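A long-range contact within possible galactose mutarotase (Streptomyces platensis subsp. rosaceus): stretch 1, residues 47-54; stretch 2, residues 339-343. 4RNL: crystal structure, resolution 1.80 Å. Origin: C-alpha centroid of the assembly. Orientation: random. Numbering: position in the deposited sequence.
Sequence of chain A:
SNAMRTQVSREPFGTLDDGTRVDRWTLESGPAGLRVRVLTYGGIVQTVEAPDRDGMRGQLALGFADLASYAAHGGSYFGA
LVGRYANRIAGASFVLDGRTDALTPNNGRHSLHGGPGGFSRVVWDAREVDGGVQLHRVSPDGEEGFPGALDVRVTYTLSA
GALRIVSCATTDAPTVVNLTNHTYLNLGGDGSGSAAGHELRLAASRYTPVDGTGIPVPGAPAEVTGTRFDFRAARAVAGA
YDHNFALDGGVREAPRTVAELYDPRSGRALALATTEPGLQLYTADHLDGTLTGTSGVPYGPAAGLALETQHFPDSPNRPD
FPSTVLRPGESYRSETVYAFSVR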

# COMPACT_ATOMS: atom_id res chain seq x y z
N THR A 47 -0.36 -11.89 -5.31
CA THR A 47 0.82 -12.65 -4.88
C THR A 47 2.13 -11.99 -5.31
O THR A 47 2.20 -11.31 -6.34
CB THR A 47 0.80 -14.11 -5.40
OG1 THR A 47 0.54 -14.12 -6.80
CG2 THR A 47 -0.26 -14.96 -4.69
N VAL A 48 3.16 -12.22 -4.51
CA VAL A 48 4.53 -11.80 -4.79
C VAL A 48 5.42 -12.99 -4.44
O VAL A 48 5.41 -13.47 -3.30
CB VAL A 48 4.94 -10.59 -3.92
CG1 VAL A 48 6.41 -10.29 -4.10
CG2 VAL A 48 4.10 -9.36 -4.27
N GLU A 49 6.17 -13.49 -5.42
CA GLU A 49 7.05 -14.63 -5.20
C GLU A 49 8.49 -14.26 -5.52
O GLU A 49 8.76 -13.66 -6.55
CB GLU A 49 6.61 -15.81 -6.07
CG GLU A 49 5.27 -16.40 -5.64
CD GLU A 49 4.63 -17.25 -6.71
OE1 GLU A 49 4.76 -18.49 -6.64
OE2 GLU A 49 4.00 -16.69 -7.64
N ALA A 50 9.41 -14.65 -4.63
CA ALA A 50 10.81 -14.25 -4.72
C ALA A 50 11.67 -15.37 -4.13
O ALA A 50 11.24 -16.08 -3.23
CB ALA A 50 11.03 -12.95 -3.93
N PRO A 51 12.91 -15.50 -4.63
CA PRO A 51 13.78 -16.58 -4.13
C PRO A 51 14.39 -16.30 -2.76
O PRO A 51 14.65 -15.14 -2.42
CB PRO A 51 14.89 -16.66 -5.19
CG PRO A 51 14.97 -15.27 -5.74
CD PRO A 51 13.55 -14.73 -5.71
N ASP A 52 14.61 -17.36 -1.98
CA ASP A 52 15.35 -17.26 -0.73
C ASP A 52 16.85 -17.38 -1.03
O ASP A 52 17.23 -17.47 -2.20
CB ASP A 52 14.88 -18.30 0.31
CG ASP A 52 15.16 -19.76 -0.11
OD1 ASP A 52 15.95 -20.01 -1.05
OD2 ASP A 52 14.59 -20.67 0.53
N ARG A 53 17.68 -17.41 0.00
CA ARG A 53 19.13 -17.47 -0.22
C ARG A 53 19.61 -18.75 -0.90
O ARG A 53 20.71 -18.79 -1.45
CB ARG A 53 19.91 -17.23 1.09
CG ARG A 53 19.71 -18.30 2.15
CD ARG A 53 20.78 -18.20 3.24
NE ARG A 53 20.71 -16.95 4.01
CZ ARG A 53 19.97 -16.79 5.10
NH1 ARG A 53 19.97 -15.62 5.75
NH2 ARG A 53 19.22 -17.78 5.55
N ASP A 54 18.78 -19.80 -0.87
CA ASP A 54 19.12 -21.04 -1.58
C ASP A 54 18.54 -21.04 -3.00
O ASP A 54 18.71 -22.00 -3.76
CB ASP A 54 18.60 -22.27 -0.82
CG ASP A 54 19.22 -22.41 0.55
OD1 ASP A 54 20.38 -21.99 0.73
OD2 ASP A 54 18.55 -22.95 1.46
N ALA A 339 12.25 -3.65 -4.16
CA ALA A 339 13.39 -4.37 -4.73
C ALA A 339 13.80 -5.53 -3.83
O ALA A 339 14.23 -5.32 -2.69
CB ALA A 339 14.58 -3.42 -4.95
N PHE A 340 13.64 -6.75 -4.34
CA PHE A 340 13.94 -7.94 -3.56
C PHE A 340 15.33 -8.47 -3.87
O PHE A 340 15.80 -8.38 -5.00
CB PHE A 340 12.89 -9.04 -3.81
CG PHE A 340 11.51 -8.68 -3.32
CD1 PHE A 340 10.65 -7.92 -4.11
CD2 PHE A 340 11.08 -9.07 -2.06
CE1 PHE A 340 9.38 -7.57 -3.66
CE2 PHE A 340 9.82 -8.73 -1.60
CZ PHE A 340 8.97 -7.96 -2.39
N SER A 341 15.98 -9.02 -2.85
CA SER A 341 17.31 -9.61 -3.00
C SER A 341 17.48 -10.60 -1.86
O SER A 341 16.51 -10.90 -1.16
CB SER A 341 18.39 -8.54 -2.93
OG SER A 341 18.35 -7.87 -1.68
N VAL A 342 18.70 -11.08 -1.66
CA VAL A 342 18.97 -11.97 -0.53
C VAL A 342 20.26 -11.57 0.15
O VAL A 342 21.09 -10.88 -0.44
CB VAL A 342 19.08 -13.46 -0.96
CG1 VAL A 342 17.75 -13.95 -1.52
CG2 VAL A 342 20.20 -13.66 -1.96
N ARG A 343 20.41 -11.99 1.41
CA ARG A 343 21.66 -11.84 2.16
C ARG A 343 22.07 -13.18 2.73
O ARG A 343 21.23 -14.06 2.97
CB ARG A 343 21.49 -10.87 3.33
CG ARG A 343 20.91 -9.52 3.01
CD ARG A 343 20.99 -8.64 4.25
NE ARG A 343 20.10 -7.48 4.16
CZ ARG A 343 19.68 -6.79 5.22
NH1 ARG A 343 20.07 -7.14 6.43
NH2 ARG A 343 18.86 -5.76 5.06
OXT ARG A 343 23.25 -13.41 2.99
O HOH W 1 14.42 -12.38 -2.55

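V342, R53 and F340 cover the most surface in this contact, which joins the end of the chain to a strand almost 300 residues earlier. The two strands run in roughly the same direction, 31° apart, and their axes approach no closer than 7.5 Å. Side chains and one water fill the gap.

F340 points toward the first strand with chi1 in the m rotamer. Its ring reaches V48 and A50, which both point back toward it. V48 CG1 lies 3.9 Å from F340 CZ, and A50 CB lies 4.3 Å from F340 CD2. V48 and A50 are buried, and their apolar side chains suit packing against an aromatic ring.

V342, also m, lies against backbone. V342 CG1 is 3.4 Å from P51 O and 3.6 Å from D52 C. A compact, branched side chain fits closely here. Water 1 bridges the strands, donating to P51 O at 2.8 Å and to S341 O at 2.9 Å.

At the exposed end, R53 binds the C-terminal carboxylate group of R343. R53 NE donates a hydrogen bond to R343 O at 3.1 Å, and R53 NH1 adds a weak one to R343 O at 3.4 Å. The acceptor lies near the guanidinium plane, at its edge, where the N-H groups point. The CA-to-CB bond of R343 points away from stretch 1, and the link is made by its terminal O.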